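Local coordinates for general stress protein 26 (Bacillus anthracis, PDB 3EC6) that binds flavin-adenine dinucleotide between its two subunits and, as a pyridoxamine 5'-phosphate oxidase family member, may act as a flavin-dependent oxidoreductase, at the flavin-adenine dinucleotide site and the interface of chains A and B. Numbering follows the deposited sequence. Chains: chain A/B, General stress protein 26.

Contact 1 is the flavin-adenine dinucleotide pocket, and contact 2 is a patch of the A-B interface beside it. The centres of their C-alpha atoms lie about 16 Å apart. Strands 17-24 and 27-34 of chain A serve both. A:Val23 and A:Pro28 face chain B in contact 2, while the neighbouring A:Arg24 and A:His29 grip the cofactor in contact 1. The pocket takes residues from both chains, so holding the subunits together also completes the binding site. The interface is two-fold symmetric, and the pocket recurs with the chains exchanged.

Contact 1: the flavin-adenine dinucleotide site. Residues chain A 17, 24, 29, 31-34, 44-46, 50-52, 104; chain B 68, 73, 77, 79, 81, 124, 134, 136. With FAD (flavin-adenine dinucleotide), chain C.
This is a flavin pocket at the subunit interface, in the split-barrel fold of the pyridoxamine 5'-phosphate oxidase family. Chain A strands 27-34 and 41-47 and the start of helix 51-58 hold the flavin and phosphates; chain B supplies most of the adenosine contacts and also borders the methyl end of the flavin. The pyrimidine edge of the isoalloxazine is read by backbone groups and the hydroxyl of A:Thr46, with a water also at FAD O4. FAD N3 donates to A:Ala45 O at 2.8 Å, almost along the C=O axis. A:Met34 N donates to FAD O4, a carbonyl, at 3.1 Å, and A:Thr46 OG1 to FAD O2 at 2.7 Å. A:Trp104 lies over one face, its six-membered ring stacked on the central and pyrimidine rings of FAD with planes 13° apart. A:Met33 SE packs against the other face, 3.6 Å from FAD C10. FAD methyl C7M points end-on at the centre of the guanidinium face of B:Arg68.

On the pyrophosphate, A:Lys51 N at the helix start gives a nearly straight bond to FAD O1A. A:Arg24, with CG anti to its backbone N (chi1 177°) and a bend at chi3, brings A:Arg24 NH2 to FAD O1P in the guanidinium plane as a salt bridge at 2.7 Å. That guanidinium is sandwiched between A:His29 and A:Lys51 CB.

A:Lys52 NZ donates to A:His29 ND1 in the ring plane, fixing the imidazole's rotation and turning NE2 to the ribose 3'-hydroxyl O3B. The B:Tyr124 ring stacks on the five-membered ring of the FAD adenine, planes 29° apart. B:Glu79 clasps both adenosine ribose hydroxyls with its syn lone pairs, B:Glu79 OE1 taking FAD O2B at 3.0 Å and B:Glu79 OE2 taking FAD O3B at 2.7 Å.

Contact 2: the interface of chains A and B. Residues chain A 23, 26-28; chain B 23, 26-28, 59, 61-62.
The patch joins the turn between strands 17-24 and 27-34 of chain A to the same turn of chain B and to the start of strand 61-66. It hides 299 Å² of protein surface in all.

The packed part is apolar. A:Pro28 turns its CD toward B:Val23, and the two side chains cross at about a right angle. A:Pro28 CD meets B:Val23 CG2 at 3.7 Å. CG and CD of the proline also rest on the backbone of strand 61-66, with A:Pro28 CD 3.3 Å from B:Asn61 O. A:Pro28 CG lies 3.8 Å from B:Val62 CA. The exchanged valine-proline pair sits alongside, where A:Val23 CG2 touches the ring of B:Pro28. Each valine has CG1 anti to its backbone N (chi1 179°). This sends CG2 across to the partner proline.

The outer part is polar and looser. B:Asn59 extends with CG anti to its backbone N (chi1 -180°). B:Asn59 ND2 donates to A:Asp26 O at 3.1 Å in a nearly straight bond. The carbonyl is in the amide plane of the asparagine, but ND2 stands above the carbonyl plane. On the other side of the amide, B:Asn59 OD1 accepts from B:Asn61 N at 3.0 Å, which fixes the amide's rotation. Water 4 links B:Asn59 ND2 to the carboxylate of A:Asp26, whose OD1 is 3.0 Å from the water. The A:Asp26 carboxylate and B:Asn59 amide planes are turned 72° apart. Further along, the aliphatic stem of A:Lys27 crosses obliquely over the amide of B:Asn61, A:Lys27 CD being 3.6 Å from B:Asn61 ND2.

The A:Asp26 and B:Asp26 carboxylates approach to 4.8 Å between their OD1 atoms, which may cost some repulsion. The patch holds the two strand turns together about the two-fold axis and so likely supports the dimer whose two chains build the flavin pockets.

Contact 1: the flavin-adenine dinucleotide site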
loop_
_atom_site.group_PDB
_atom_site.type_symbol
_atom_site.label_atom_id
_atom_site.label_comp_id
_atom_site.label_asym_id
_atom_site.label_seq_id
_atom_site.Cartn_x
_atom_site.Cartn_y
_atom_site.Cartn_z
ATOM N N THR A 17 -6.315 8.007 -6.903
ATOM C CA THR A 17 -5.013 7.451 -6.445
ATOM C C THR A 17 -5.205 6.436 -5.340
ATOM O O THR A 17 -5.843 6.734 -4.345
ATOM C CB THR A 17 -3.963 8.513 -6.001
ATOM O OG1 THR A 17 -3.749 9.447 -7.077
ATOM C CG2 THR A 17 -2.667 7.819 -5.647
ATOM N N ARG A 24 6.771 -9.854 -5.280
ATOM C CA ARG A 24 7.977 -9.609 -6.115
ATOM C C ARG A 24 9.041 -10.456 -5.478
ATOM O O ARG A 24 9.587 -10.109 -4.419
ATOM C CB ARG A 24 8.405 -8.128 -6.093
ATOM C CG ARG A 24 9.707 -7.830 -6.888
ATOM C CD ARG A 24 9.944 -6.353 -7.165
ATOM N NE ARG A 24 8.811 -5.787 -7.849
ATOM C CZ ARG A 24 8.587 -4.485 -8.049
ATOM N NH1 ARG A 24 9.469 -3.560 -7.666
ATOM N NH2 ARG A 24 7.477 -4.133 -8.674
ATOM N N HIS A 29 5.408 -5.826 -2.507
ATOM C CA HIS A 29 5.761 -4.528 -3.088
ATOM C C HIS A 29 4.494 -3.744 -3.302
ATOM O O HIS A 29 3.516 -4.275 -3.843
ATOM C CB HIS A 29 6.438 -4.694 -4.430
ATOM C CG HIS A 29 6.800 -3.379 -5.046
ATOM N ND1 HIS A 29 5.942 -2.669 -5.868
ATOM C CD2 HIS A 29 7.923 -2.622 -4.921
ATOM C CE1 HIS A 29 6.538 -1.550 -6.252
ATOM N NE2 HIS A 29 7.745 -1.504 -5.692
ATOM N N ALA A 31 2.854 0.181 -4.692
ATOM C CA ALA A 31 3.111 1.421 -5.431
ATOM C C ALA A 31 1.818 2.226 -5.465
ATOM O O ALA A 31 0.715 1.663 -5.577
ATOM C CB ALA A 31 3.574 1.110 -6.862
ATOM N N PHE A 32 1.943 3.541 -5.386
ATOM C CA PHE A 32 0.805 4.418 -5.693
ATOM C C PHE A 32 0.510 4.323 -7.183
ATOM O O PHE A 32 1.423 4.354 -8.009
ATOM C CB PHE A 32 1.110 5.885 -5.280
ATOM C CG PHE A 32 1.357 6.034 -3.805
ATOM C CD1 PHE A 32 0.303 5.889 -2.917
ATOM C CD2 PHE A 32 2.655 6.280 -3.308
ATOM C CE1 PHE A 32 0.511 5.991 -1.546
ATOM C CE2 PHE A 32 2.864 6.406 -1.922
ATOM C CZ PHE A 32 1.790 6.273 -1.064
HETATM N N MSE A 33 -0.770 4.272 -7.528
HETATM C CA MSE A 33 -1.217 4.168 -8.933
HETATM C C MSE A 33 -2.583 4.873 -9.031
HETATM O O MSE A 33 -3.359 4.895 -8.038
HETATM C CB MSE A 33 -1.354 2.712 -9.448
HETATM C CG MSE A 33 -0.096 1.878 -9.222
HETATM SE SE MSE A 33 1.351 2.394 -10.361
HETATM C CE MSE A 33 1.240 1.063 -11.712
HETATM N N MSE A 34 -2.864 5.488 -10.184
HETATM C CA MSE A 34 -4.207 5.984 -10.487
HETATM C C MSE A 34 -5.091 4.831 -10.946
HETATM O O MSE A 34 -4.706 4.039 -11.797
HETATM C CB MSE A 34 -4.129 7.018 -11.601
HETATM C CG MSE A 34 -3.279 8.124 -11.158
HETATM SE SE MSE A 34 -3.195 9.555 -12.445
HETATM C CE MSE A 34 -4.759 9.136 -13.420
ATOM N N VAL A 44 -5.316 -0.037 -14.266
ATOM C CA VAL A 44 -4.254 0.956 -14.015
ATOM C C VAL A 44 -3.444 1.055 -15.318
ATOM O O VAL A 44 -3.126 0.036 -15.940
ATOM C CB VAL A 44 -3.325 0.480 -12.899
ATOM C CG1 VAL A 44 -2.124 1.407 -12.743
ATOM C CG2 VAL A 44 -4.118 0.422 -11.574
ATOM N N ALA A 45 -3.135 2.280 -15.721
ATOM C CA ALA A 45 -2.319 2.537 -16.902
ATOM C C ALA A 45 -0.879 2.581 -16.475
ATOM O O ALA A 45 -0.526 3.270 -15.485
ATOM C CB ALA A 45 -2.764 3.868 -17.530
ATOM N N THR A 46 -0.008 1.862 -17.194
ATOM C CA THR A 46 1.402 1.859 -16.833
ATOM C C THR A 46 2.269 1.567 -18.054
ATOM O O THR A 46 1.734 1.280 -19.154
ATOM C CB THR A 46 1.711 0.937 -15.605
ATOM O OG1 THR A 46 2.991 1.284 -15.081
ATOM C CG2 THR A 46 1.670 -0.536 -15.991
ATOM N N SER A 50 7.358 -2.006 -16.720
ATOM C CA SER A 50 7.224 -1.857 -15.275
ATOM C C SER A 50 7.494 -3.150 -14.530
ATOM O O SER A 50 7.114 -4.227 -14.977
ATOM C CB SER A 50 5.808 -1.383 -14.953
ATOM O OG SER A 50 5.732 -0.019 -15.218
ATOM N N LYS A 51 8.167 -3.031 -13.386
ATOM C CA LYS A 51 8.371 -4.189 -12.534
ATOM C C LYS A 51 7.040 -4.738 -12.030
ATOM O O LYS A 51 6.939 -5.913 -11.801
ATOM C CB LYS A 51 9.344 -3.899 -11.386
ATOM C CG LYS A 51 10.799 -3.776 -11.820
ATOM C CD LYS A 51 11.604 -3.215 -10.613
ATOM C CE LYS A 51 12.912 -2.544 -11.025
ATOM N NZ LYS A 51 13.859 -3.537 -11.593
ATOM N N LYS A 52 6.019 -3.890 -11.896
ATOM C CA LYS A 52 4.704 -4.407 -11.478
ATOM C C LYS A 52 4.183 -5.379 -12.518
ATOM O O LYS A 52 3.540 -6.354 -12.190
ATOM C CB LYS A 52 3.681 -3.285 -11.307
ATOM C CG LYS A 52 4.064 -2.232 -10.298
ATOM C CD LYS A 52 4.257 -2.830 -8.891
ATOM C CE LYS A 52 3.138 -2.557 -7.979
ATOM N NZ LYS A 52 3.356 -3.234 -6.676
ATOM N N TRP A 104 4.360 9.207 -17.236
ATOM C CA TRP A 104 4.912 7.847 -17.422
ATOM C C TRP A 104 4.813 7.310 -18.846
ATOM O O TRP A 104 5.461 6.306 -19.140
ATOM C CB TRP A 104 4.200 6.855 -16.472
ATOM C CG TRP A 104 4.248 7.362 -15.060
ATOM C CD1 TRP A 104 5.353 7.400 -14.221
ATOM C CD2 TRP A 104 3.171 7.945 -14.342
ATOM N NE1 TRP A 104 4.989 7.965 -13.006
ATOM C CE2 TRP A 104 3.673 8.336 -13.064
ATOM C CE3 TRP A 104 1.835 8.201 -14.655
ATOM C CZ2 TRP A 104 2.841 8.959 -12.089
ATOM C CZ3 TRP A 104 1.000 8.837 -13.682
ATOM C CH2 TRP A 104 1.528 9.204 -12.424
ATOM N N ARG B 68 3.444 10.459 1.736
ATOM C CA ARG B 68 2.544 11.174 0.835
ATOM C C ARG B 68 1.208 11.493 1.507
ATOM O O ARG B 68 0.787 10.782 2.435
ATOM C CB ARG B 68 2.400 10.379 -0.495
ATOM C CG ARG B 68 1.022 9.827 -0.738
ATOM C CD ARG B 68 0.871 9.371 -2.201
ATOM N NE ARG B 68 -0.256 10.060 -2.806
ATOM C CZ ARG B 68 -0.122 11.197 -3.480
ATOM N NH1 ARG B 68 -1.179 11.810 -3.992
ATOM N NH2 ARG B 68 1.085 11.703 -3.648
ATOM N N LEU B 73 -0.039 14.856 -6.614
ATOM C CA LEU B 73 0.676 13.682 -7.139
ATOM C C LEU B 73 2.193 13.768 -6.962
ATOM O O LEU B 73 2.875 12.733 -6.910
ATOM C CB LEU B 73 0.325 13.411 -8.621
ATOM C CG LEU B 73 -1.139 13.235 -9.045
ATOM C CD1 LEU B 73 -1.252 13.099 -10.562
ATOM C CD2 LEU B 73 -1.782 12.042 -8.354
ATOM N N TYR B 77 8.209 11.068 -1.071
ATOM C CA TYR B 77 7.943 9.996 -0.140
ATOM C C TYR B 77 9.038 8.967 -0.170
ATOM O O TYR B 77 9.961 9.043 -1.007
ATOM C CB TYR B 77 6.594 9.332 -0.410
ATOM C CG TYR B 77 6.467 8.658 -1.758
ATOM C CD1 TYR B 77 6.555 7.275 -1.872
ATOM C CD2 TYR B 77 6.171 9.418 -2.910
ATOM C CE1 TYR B 77 6.430 6.653 -3.137
ATOM C CE2 TYR B 77 6.029 8.827 -4.162
ATOM C CZ TYR B 77 6.126 7.429 -4.243
ATOM O OH TYR B 77 5.972 6.823 -5.476
ATOM N N GLU B 79 10.100 4.583 0.163
ATOM C CA GLU B 79 9.700 3.180 0.157
ATOM C C GLU B 79 10.745 2.474 0.982
ATOM O O GLU B 79 11.943 2.758 0.846
ATOM C CB GLU B 79 9.868 2.564 -1.231
ATOM C CG GLU B 79 8.937 2.951 -2.241
ATOM C CD GLU B 79 9.154 2.019 -3.463
ATOM O OE1 GLU B 79 9.321 0.776 -3.291
ATOM O OE2 GLU B 79 9.154 2.555 -4.582
ATOM N N GLU B 81 12.141 -1.347 2.309
ATOM C CA GLU B 81 12.150 -2.826 2.301
ATOM C C GLU B 81 12.956 -3.313 3.488
ATOM O O GLU B 81 14.047 -2.815 3.755
ATOM C CB GLU B 81 12.837 -3.388 1.053
ATOM C CG GLU B 81 12.231 -2.936 -0.275
ATOM C CD GLU B 81 13.126 -3.267 -1.456
ATOM O OE1 GLU B 81 14.134 -3.996 -1.308
ATOM O OE2 GLU B 81 12.836 -2.785 -2.556
ATOM N N TYR B 124 14.299 3.779 -0.318
ATOM C CA TYR B 124 14.309 4.550 -1.555
ATOM C C TYR B 124 13.644 5.896 -1.299
ATOM O O TYR B 124 12.611 5.964 -0.649
ATOM C CB TYR B 124 13.468 3.841 -2.640
ATOM C CG TYR B 124 14.020 2.526 -3.032
ATOM C CD1 TYR B 124 15.077 2.451 -3.943
ATOM C CD2 TYR B 124 13.509 1.352 -2.485
ATOM C CE1 TYR B 124 15.624 1.227 -4.311
ATOM C CE2 TYR B 124 14.062 0.093 -2.857
ATOM C CZ TYR B 124 15.121 0.067 -3.767
ATOM O OH TYR B 124 15.686 -1.138 -4.146
ATOM N N PRO B 134 15.104 6.648 -8.285
ATOM C CA PRO B 134 15.122 7.105 -6.895
ATOM C C PRO B 134 16.509 6.945 -6.342
ATOM O O PRO B 134 17.237 6.082 -6.799
ATOM C CB PRO B 134 14.194 6.117 -6.174
ATOM C CG PRO B 134 13.360 5.505 -7.246
ATOM C CD PRO B 134 14.256 5.457 -8.464
ATOM N N PHE B 136 18.818 5.856 -3.143
ATOM C CA PHE B 136 18.511 4.928 -2.055
ATOM C C PHE B 136 19.643 4.903 -1.042
ATOM O O PHE B 136 20.802 5.249 -1.354
ATOM C CB PHE B 136 18.217 3.537 -2.614
ATOM C CG PHE B 136 19.337 2.977 -3.442
ATOM C CD1 PHE B 136 20.321 2.181 -2.870
ATOM C CD2 PHE B 136 19.411 3.268 -4.808
ATOM C CE1 PHE B 136 21.364 1.671 -3.651
ATOM C CE2 PHE B 136 20.455 2.768 -5.603
ATOM C CZ PHE B 136 21.434 1.975 -5.027
HETATM P PA FAD C . 9.559 0.413 -11.735
HETATM O O1A FAD C . 9.462 -0.713 -12.754
HETATM O O2A FAD C . 9.887 1.764 -12.344
HETATM O O5B FAD C . 10.777 0.167 -10.666
HETATM C C5B FAD C . 10.833 1.040 -9.563
HETATM C C4B FAD C . 10.731 0.112 -8.369
HETATM O O4B FAD C . 11.975 -0.610 -8.256
HETATM C C3B FAD C . 10.500 0.922 -7.097
HETATM O O3B FAD C . 9.129 0.871 -6.701
HETATM C C2B FAD C . 11.520 0.322 -6.131
HETATM O O2B FAD C . 10.925 -0.706 -5.356
HETATM C C1B FAD C . 12.600 -0.296 -7.022
HETATM N N9A FAD C . 13.708 0.660 -7.271
HETATM C C8A FAD C . 13.615 2.033 -7.255
HETATM N N7A FAD C . 14.838 2.559 -7.515
HETATM C C5A FAD C . 15.709 1.551 -7.712
HETATM C C6A FAD C . 17.072 1.567 -8.004
HETATM N N6A FAD C . 17.756 2.709 -7.838
HETATM N N1A FAD C . 17.724 0.352 -8.136
HETATM C C2A FAD C . 17.030 -0.847 -7.985
HETATM N N3A FAD C . 15.669 -0.847 -7.696
HETATM C C4A FAD C . 15.019 0.344 -7.563
HETATM N N1 FAD C . 2.953 4.997 -12.355
HETATM C C2 FAD C . 2.244 4.454 -13.406
HETATM O O2 FAD C . 2.913 3.807 -14.217
HETATM N N3 FAD C . 0.878 4.587 -13.498
HETATM C C4 FAD C . 0.180 5.316 -12.560
HETATM O O4 FAD C . -1.075 5.435 -12.658
HETATM C C4X FAD C . 0.889 5.941 -11.513
HETATM N N5 FAD C . 0.189 6.687 -10.578
HETATM C C5X FAD C . 0.905 7.298 -9.557
HETATM C C6 FAD C . 0.168 8.070 -8.638
HETATM C C7 FAD C . 0.887 8.654 -7.591
HETATM C C7M FAD C . 0.113 9.493 -6.602
HETATM C C8 FAD C . 2.282 8.479 -7.466
HETATM C C8M FAD C . 3.082 9.084 -6.322
HETATM C C9 FAD C . 2.988 7.666 -8.362
HETATM C C9A FAD C . 2.289 7.078 -9.435
HETATM N N10 FAD C . 2.975 6.289 -10.350
HETATM C C10 FAD C . 2.265 5.736 -11.415
HETATM C "C1'" FAD C . 4.414 5.913 -10.219
HETATM C "C2'" FAD C . 4.639 4.541 -9.563
HETATM O "O2'" FAD C . 4.085 4.506 -8.245
HETATM C "C3'" FAD C . 6.149 4.334 -9.427
HETATM O "O3'" FAD C . 6.699 4.446 -10.752
HETATM C "C4'" FAD C . 6.481 2.975 -8.826
HETATM O "O4'" FAD C . 7.891 2.878 -8.439
HETATM C "C5'" FAD C . 6.157 1.854 -9.828
HETATM O "O5'" FAD C . 6.537 0.608 -9.263
HETATM P P FAD C . 7.236 -0.413 -10.296
HETATM O O1P FAD C . 7.861 -1.592 -9.559
HETATM O O2P FAD C . 6.358 -0.737 -11.471
HETATM O O3P FAD C . 8.353 0.637 -10.758
HETATM O O HOH W 1 4.872 4.400 -5.622
HETATM O O HOH W 2 -3.313 4.506 -14.130
HETATM O O HOH W 3 4.639 0.834 -12.745
#

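Contact 2: the interface of chains A and B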
loop_
_atom_site.group_PDB
_atom_site.type_symbol
_atom_site.label_atom_id
_atom_site.label_comp_id
_atom_site.label_asym_id
_atom_site.label_seq_id
_atom_site.Cartn_x
_atom_site.Cartn_y
_atom_site.Cartn_z
ATOM N N VAL A 23 3.307 -9.337 -5.338
ATOM C CA VAL A 23 4.409 -10.122 -4.767
ATOM C C VAL A 23 5.559 -10.146 -5.760
ATOM O O VAL A 23 5.328 -10.400 -6.950
ATOM C CB VAL A 23 3.974 -11.562 -4.483
ATOM C CG1 VAL A 23 5.165 -12.371 -3.892
ATOM C CG2 VAL A 23 2.798 -11.579 -3.566
ATOM N N ASP A 26 8.835 -13.253 -3.840
ATOM C CA ASP A 26 8.463 -13.752 -2.520
ATOM C C ASP A 26 8.528 -12.634 -1.428
ATOM O O ASP A 26 8.676 -12.890 -0.236
ATOM C CB ASP A 26 9.385 -14.919 -2.200
ATOM C CG ASP A 26 8.782 -15.911 -1.236
ATOM O OD1 ASP A 26 7.558 -15.856 -0.991
ATOM O OD2 ASP A 26 9.547 -16.768 -0.719
ATOM N N LYS A 27 8.423 -11.385 -1.863
ATOM C CA LYS A 27 8.355 -10.245 -0.942
ATOM C C LYS A 27 7.251 -9.310 -1.438
ATOM O O LYS A 27 6.955 -9.287 -2.639
ATOM C CB LYS A 27 9.672 -9.480 -0.962
ATOM C CG LYS A 27 10.852 -10.359 -0.571
ATOM C CD LYS A 27 12.117 -9.533 -0.505
ATOM C CE LYS A 27 12.359 -8.675 -1.709
ATOM N NZ LYS A 27 13.773 -8.134 -1.623
ATOM N N PRO A 28 6.608 -8.581 -0.520
ATOM C CA PRO A 28 5.552 -7.673 -0.956
ATOM C C PRO A 28 6.138 -6.380 -1.553
ATOM O O PRO A 28 7.220 -5.906 -1.170
ATOM C CB PRO A 28 4.795 -7.349 0.345
ATOM C CG PRO A 28 5.928 -7.376 1.412
ATOM C CD PRO A 28 6.970 -8.432 0.904
ATOM N N VAL B 23 3.181 -10.365 3.011
ATOM C CA VAL B 23 2.712 -11.505 2.212
ATOM C C VAL B 23 1.867 -12.407 3.096
ATOM O O VAL B 23 2.285 -12.721 4.219
ATOM C CB VAL B 23 3.888 -12.316 1.663
ATOM C CG1 VAL B 23 3.361 -13.523 0.833
ATOM C CG2 VAL B 23 4.784 -11.446 0.846
ATOM N N ASP B 26 0.914 -16.355 0.343
ATOM C CA ASP B 26 1.416 -16.250 -1.023
ATOM C C ASP B 26 0.632 -15.183 -1.858
ATOM O O ASP B 26 0.580 -15.219 -3.084
ATOM C CB ASP B 26 1.334 -17.635 -1.645
ATOM C CG ASP B 26 2.336 -17.855 -2.752
ATOM O OD1 ASP B 26 3.275 -17.042 -2.895
ATOM O OD2 ASP B 26 2.186 -18.864 -3.490
ATOM N N LYS B 27 0.013 -14.237 -1.163
ATOM C CA LYS B 27 -0.664 -13.112 -1.816
ATOM C C LYS B 27 -0.288 -11.837 -1.059
ATOM O O LYS B 27 0.021 -11.899 0.137
ATOM C CB LYS B 27 -2.175 -13.290 -1.727
ATOM C CG LYS B 27 -2.638 -14.588 -2.375
ATOM C CD LYS B 27 -4.147 -14.670 -2.354
ATOM C CE LYS B 27 -4.762 -14.395 -1.016
ATOM N NZ LYS B 27 -6.227 -14.783 -1.084
ATOM N N PRO B 28 -0.261 -10.696 -1.757
ATOM C CA PRO B 28 0.089 -9.458 -1.068
ATOM C C PRO B 28 -1.100 -8.917 -0.253
ATOM O O PRO B 28 -2.278 -9.101 -0.602
ATOM C CB PRO B 28 0.419 -8.487 -2.216
ATOM C CG PRO B 28 -0.552 -8.949 -3.340
ATOM C CD PRO B 28 -0.739 -10.492 -3.139
ATOM N N ASN B 59 6.280 -14.875 6.989
ATOM C CA ASN B 59 7.255 -14.363 6.060
ATOM C C ASN B 59 7.601 -13.007 6.617
ATOM O O ASN B 59 6.762 -12.128 6.681
ATOM C CB ASN B 59 6.631 -14.215 4.637
ATOM C CG ASN B 59 7.612 -13.684 3.606
ATOM O OD1 ASN B 59 8.530 -12.911 3.917
ATOM N ND2 ASN B 59 7.373 -13.999 2.342
ATOM N N ASN B 61 9.409 -10.531 5.491
ATOM C CA ASN B 61 9.719 -9.427 4.550
ATOM C C ASN B 61 8.529 -8.510 4.421
ATOM O O ASN B 61 7.415 -8.977 4.177
ATOM C CB ASN B 61 10.024 -9.987 3.171
ATOM C CG ASN B 61 11.284 -10.806 3.163
ATOM O OD1 ASN B 61 11.231 -12.035 3.301
ATOM N ND2 ASN B 61 12.394 -10.149 3.041
ATOM N N VAL B 62 8.780 -7.227 4.635
ATOM C CA VAL B 62 7.683 -6.231 4.548
ATOM C C VAL B 62 8.112 -5.068 3.706
ATOM O O VAL B 62 9.278 -4.884 3.391
ATOM C CB VAL B 62 7.277 -5.700 5.959
ATOM C CG1 VAL B 62 6.808 -6.868 6.831
ATOM C CG2 VAL B 62 8.410 -4.907 6.634
HETATM O O HOH W 4 5.735 -16.115 1.440
#